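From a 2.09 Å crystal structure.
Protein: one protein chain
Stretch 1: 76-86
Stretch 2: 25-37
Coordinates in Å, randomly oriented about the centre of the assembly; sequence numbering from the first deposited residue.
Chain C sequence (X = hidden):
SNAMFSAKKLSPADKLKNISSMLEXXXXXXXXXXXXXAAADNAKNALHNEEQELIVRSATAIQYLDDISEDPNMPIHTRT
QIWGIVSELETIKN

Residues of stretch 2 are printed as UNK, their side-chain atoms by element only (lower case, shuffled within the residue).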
# COMPACT_ATOMS: atom_id res chain seq x y z
N ILE C 76 8.09 6.48 -13.09
CA ILE C 76 8.22 6.63 -11.63
C ILE C 76 6.87 6.43 -10.92
O ILE C 76 6.79 5.62 -9.97
CB ILE C 76 8.89 7.98 -11.23
CG1 ILE C 76 10.32 8.03 -11.77
CG2 ILE C 76 8.86 8.17 -9.71
CD1 ILE C 76 11.14 9.30 -11.43
N HIS C 77 5.83 7.12 -11.40
CA HIS C 77 4.51 7.07 -10.77
C HIS C 77 3.95 5.65 -10.73
O HIS C 77 3.40 5.21 -9.72
CB HIS C 77 3.52 8.06 -11.42
CG HIS C 77 2.96 7.62 -12.74
ND1 HIS C 77 3.67 7.68 -13.92
CD2 HIS C 77 1.73 7.16 -13.08
CE1 HIS C 77 2.92 7.25 -14.91
NE2 HIS C 77 1.73 6.94 -14.44
N THR C 78 4.11 4.92 -11.82
CA THR C 78 3.69 3.54 -11.87
C THR C 78 4.47 2.68 -10.88
O THR C 78 3.89 1.84 -10.21
CB THR C 78 3.83 3.00 -13.29
OG1 THR C 78 3.28 3.96 -14.19
CG2 THR C 78 3.06 1.68 -13.44
N ARG C 79 5.78 2.89 -10.79
CA ARG C 79 6.60 2.10 -9.89
C ARG C 79 6.07 2.18 -8.45
O ARG C 79 6.01 1.17 -7.74
CB ARG C 79 8.06 2.55 -9.98
CG ARG C 79 9.03 1.63 -9.27
CD ARG C 79 10.47 2.12 -9.43
NE ARG C 79 10.92 2.09 -10.82
CZ ARG C 79 11.20 0.98 -11.50
NH1 ARG C 79 11.08 -0.21 -10.91
NH2 ARG C 79 11.61 1.05 -12.76
N THR C 80 5.67 3.39 -8.04
CA THR C 80 5.08 3.66 -6.72
C THR C 80 3.74 2.98 -6.54
O THR C 80 3.46 2.40 -5.47
CB THR C 80 4.97 5.20 -6.42
OG1 THR C 80 6.28 5.72 -6.20
CG2 THR C 80 4.13 5.48 -5.15
N GLN C 81 2.91 3.03 -7.57
CA GLN C 81 1.61 2.37 -7.55
C GLN C 81 1.80 0.88 -7.37
O GLN C 81 1.12 0.27 -6.57
CB GLN C 81 0.78 2.68 -8.81
CG GLN C 81 0.25 4.12 -8.84
CD GLN C 81 -0.29 4.55 -10.20
OE1 GLN C 81 -0.22 3.82 -11.17
NE2 GLN C 81 -0.80 5.78 -10.27
N ILE C 82 2.75 0.30 -8.11
CA ILE C 82 3.00 -1.14 -8.02
C ILE C 82 3.56 -1.57 -6.65
O ILE C 82 3.16 -2.60 -6.14
CB ILE C 82 3.87 -1.63 -9.17
CG1 ILE C 82 3.04 -1.59 -10.47
CG2 ILE C 82 4.45 -3.04 -8.89
CD1 ILE C 82 3.86 -1.56 -11.69
N TRP C 83 4.46 -0.77 -6.08
CA TRP C 83 4.96 -1.00 -4.72
C TRP C 83 3.80 -1.07 -3.71
O TRP C 83 3.73 -2.01 -2.92
CB TRP C 83 6.02 0.05 -4.33
CG TRP C 83 6.39 0.01 -2.84
CD1 TRP C 83 6.84 -1.06 -2.14
CD2 TRP C 83 6.32 1.10 -1.92
NE1 TRP C 83 7.07 -0.71 -0.82
CE2 TRP C 83 6.76 0.62 -0.67
CE3 TRP C 83 5.95 2.45 -2.03
CZ2 TRP C 83 6.82 1.42 0.47
CZ3 TRP C 83 6.03 3.25 -0.89
CH2 TRP C 83 6.47 2.74 0.33
N GLY C 84 2.85 -0.14 -3.81
CA GLY C 84 1.66 -0.18 -2.98
C GLY C 84 0.76 -1.40 -3.16
O GLY C 84 0.29 -1.95 -2.17
N ILE C 85 0.50 -1.80 -4.42
CA ILE C 85 -0.27 -3.00 -4.74
C ILE C 85 0.46 -4.27 -4.25
O ILE C 85 -0.17 -5.15 -3.67
CB ILE C 85 -0.53 -3.11 -6.28
CG1 ILE C 85 -1.38 -1.94 -6.79
CG2 ILE C 85 -1.15 -4.47 -6.62
CD1 ILE C 85 -1.27 -1.70 -8.32
N VAL C 86 1.77 -4.37 -4.49
CA VAL C 86 2.53 -5.55 -4.02
C VAL C 86 2.49 -5.65 -2.50
O VAL C 86 2.22 -6.72 -1.95
CB VAL C 86 3.99 -5.55 -4.54
CG1 VAL C 86 4.88 -6.60 -3.80
CG2 VAL C 86 3.99 -5.81 -6.06
N UNK C 25 -6.33 0.96 -12.50
CA UNK C 25 -5.83 2.32 -12.69
C UNK C 25 -4.62 2.34 -13.64
O UNK C 25 -4.59 3.12 -14.59
c UNK C 25 -5.18 5.07 -9.93
o UNK C 25 -5.18 6.31 -9.80
c UNK C 25 -5.48 2.95 -11.33
o UNK C 25 -5.09 4.29 -8.96
c UNK C 25 -5.30 4.47 -11.34
N UNK C 26 -3.65 1.46 -13.40
CA UNK C 26 -2.49 1.28 -14.28
C UNK C 26 -2.89 0.77 -15.67
O UNK C 26 -2.33 1.19 -16.69
c UNK C 26 -1.01 0.73 -12.29
c UNK C 26 -0.16 -0.32 -11.57
c UNK C 26 -1.51 0.27 -13.69
c UNK C 26 -0.37 -0.01 -14.67
N UNK C 27 -3.84 -0.17 -15.70
CA UNK C 27 -4.34 -0.75 -16.95
C UNK C 27 -4.88 0.34 -17.87
O UNK C 27 -4.59 0.34 -19.06
c UNK C 27 -6.09 -2.34 -18.01
c UNK C 27 -5.38 -1.89 -16.70
c UNK C 27 -4.72 -3.09 -16.05
N UNK C 28 -5.65 1.27 -17.31
CA UNK C 28 -6.26 2.33 -18.11
C UNK C 28 -5.35 3.54 -18.31
O UNK C 28 -5.74 4.51 -18.95
c UNK C 28 -7.61 2.74 -17.49
o UNK C 28 -10.36 3.10 -16.84
c UNK C 28 -9.96 1.91 -16.80
c UNK C 28 -8.59 1.57 -17.39
o UNK C 28 -10.64 0.97 -16.31
N UNK C 29 -4.13 3.47 -17.78
CA UNK C 29 -3.20 4.61 -17.77
C UNK C 29 -2.39 4.64 -19.07
O UNK C 29 -1.51 3.81 -19.29
c UNK C 29 -2.29 4.53 -16.53
o UNK C 29 -0.80 5.86 -15.29
c UNK C 29 -1.36 5.72 -16.39
o UNK C 29 -1.16 6.50 -17.36
N UNK C 30 -2.68 5.62 -19.92
CA UNK C 30 -2.10 5.71 -21.27
C UNK C 30 -0.62 6.13 -21.30
O UNK C 30 0.05 6.00 -22.34
o UNK C 30 -2.87 7.98 -21.58
c UNK C 30 -4.36 6.21 -22.32
c UNK C 30 -2.90 6.67 -22.16
N UNK C 31 -0.10 6.64 -20.18
CA UNK C 31 1.30 7.05 -20.09
C UNK C 31 2.23 5.87 -19.80
O UNK C 31 3.44 6.04 -19.63
o UNK C 31 1.12 7.57 -17.72
c UNK C 31 0.75 9.39 -19.27
c UNK C 31 1.52 8.11 -18.99
N UNK C 32 1.65 4.67 -19.73
CA UNK C 32 2.41 3.48 -19.36
C UNK C 32 2.62 2.59 -20.58
O UNK C 32 1.69 2.41 -21.38
c UNK C 32 2.59 1.57 -17.67
c UNK C 32 1.72 2.72 -18.17
c UNK C 32 1.47 3.67 -17.02
N UNK C 33 3.86 2.08 -20.78
CA UNK C 33 4.09 1.10 -21.84
C UNK C 33 3.03 -0.02 -21.83
O UNK C 33 2.61 -0.50 -20.76
c UNK C 33 6.17 1.68 -20.84
c UNK C 33 5.47 0.54 -21.49
c UNK C 33 5.11 2.42 -20.06
N UNK C 34 2.60 -0.42 -23.01
CA UNK C 34 1.56 -1.41 -23.15
C UNK C 34 1.91 -2.72 -22.45
O UNK C 34 1.02 -3.37 -21.92
c UNK C 34 -0.12 -0.57 -26.51
n UNK C 34 -2.43 1.07 -26.69
n UNK C 34 -1.50 -1.02 -26.39
c UNK C 34 1.17 -1.60 -24.63
n UNK C 34 -3.76 -0.77 -26.33
c UNK C 34 -2.56 -0.23 -26.47
c UNK C 34 0.52 -0.35 -25.20
N UNK C 35 3.18 -3.11 -22.44
CA UNK C 35 3.58 -4.35 -21.77
C UNK C 35 3.40 -4.32 -20.24
O UNK C 35 3.14 -5.34 -19.62
n UNK C 35 7.00 -4.42 -20.82
c UNK C 35 6.05 -3.83 -21.54
c UNK C 35 5.01 -4.75 -22.15
o UNK C 35 6.00 -2.61 -21.72
N UNK C 36 3.50 -3.13 -19.65
CA UNK C 36 3.38 -2.98 -18.20
C UNK C 36 1.90 -2.90 -17.80
O UNK C 36 1.50 -3.46 -16.78
c UNK C 36 3.86 -1.47 -16.22
c UNK C 36 4.17 -1.75 -17.69
c UNK C 36 5.67 -1.97 -17.88
c UNK C 36 6.49 -0.69 -17.98
N UNK C 37 1.13 -2.17 -18.59
CA UNK C 37 -0.32 -2.19 -18.53
C UNK C 37 -0.91 -3.62 -18.69
O UNK C 37 -1.87 -3.97 -18.01
c UNK C 37 -0.91 1.01 -20.75
n UNK C 37 -4.35 1.52 -21.90
c UNK C 37 -0.88 -1.28 -19.62
n UNK C 37 -2.36 1.04 -20.90
c UNK C 37 -3.03 1.57 -21.92
c UNK C 37 -0.49 0.20 -19.49
n UNK C 37 -2.41 2.14 -22.95
O HOH W 1 0.67 3.69 -13.94

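Position 25 carries three carbons in a row, the third bearing two oxygens: a carboxylate two methylenes from CA, hence Glu-25. Its OE2 lies 4.4 Å from Gln-81 NE2, too far for a hydrogen bond.

Position 26 has four carbons forked at the first, one arm two carbons long, which defines Ile-26. The side chain (m, t) fits as a knob among Thr-78, Gln-81, Ile-82 and Ile-85: CD1 is 3.6 Å from Ile-82 CG1 and 3.7 Å from Ile-85 CD1, while CG2 is 4.0 Å from Thr-78 CG2.

Position 27, one carbon carrying two others, is Val-27, out of reach of stretch 1. Position 28 repeats the pattern of 25, three carbons ending in two oxygens; it is Glu-28, also without contact.

Position 29 has two carbons, the second with two oxygens, and one oxygen reaches the edge of the His-77 ring: Asp-29. His-77 NE2 donates to Asp-29 OD2 at 2.9 Å with an N-H...acceptor angle of 157°, and OD2 lies at the ring edge, as a bond along the N-H direction requires.

Positions 30 and 31 each show one carbon carrying an oxygen and a carbon, so both are threonine. Thr-30 touches nothing on stretch 1. Thr-31 places OG1 3.4 Å from His-77 CE1, near the ring plane, and both its N (3.0 Å) and its OG1 (2.5 Å) donate to Asp-29 OD1.

Position 32, a carbon with two carbon branches, is Val-32; its CG2 approaches Thr-78 OG1 to 3.4 Å. Its N gives a weak bond to Asp-29 O (3.3 Å), within a type I turn.

At 33 three carbons close a ring onto the backbone nitrogen: Pro-33, the N-cap of the next helix. Position 34, three carbons, a nitrogen, then a carbon with two nitrogens, is Arg-34; 35, two carbons with one oxygen and one nitrogen on the second, is Asn-35. None of these three meets stretch 1.

Position 36 is forked like 26 and is Ile-36, its CG2 4.3 Å from Thr-78 CG2. Position 37 has three carbons, a nitrogen, then a carbon with two more nitrogens, and touches nothing on stretch 1 (nearest approach 7.2 Å): Arg-37, whose NE (3.0 Å) and NH2 (3.1 Å) both donate to Val-27 O, tying the two helical segments together.

The contact thus joins the socket that holds Ile-26, lined by the side chains of Ile-82 and Ile-85 together with Thr-78 and Gln-81, to a polar site at Asp-29. There water 1 donates to Asp-29 OD2 (2.9 Å) and Gln-81 OE1 (2.9 Å) and accepts from Thr-78 OG1 (2.6 Å), so OD2 receives both histidine and water. Altogether 368 Å² is buried.

Stretch 2, residues 25-37: EIVEDTTVPRNIR
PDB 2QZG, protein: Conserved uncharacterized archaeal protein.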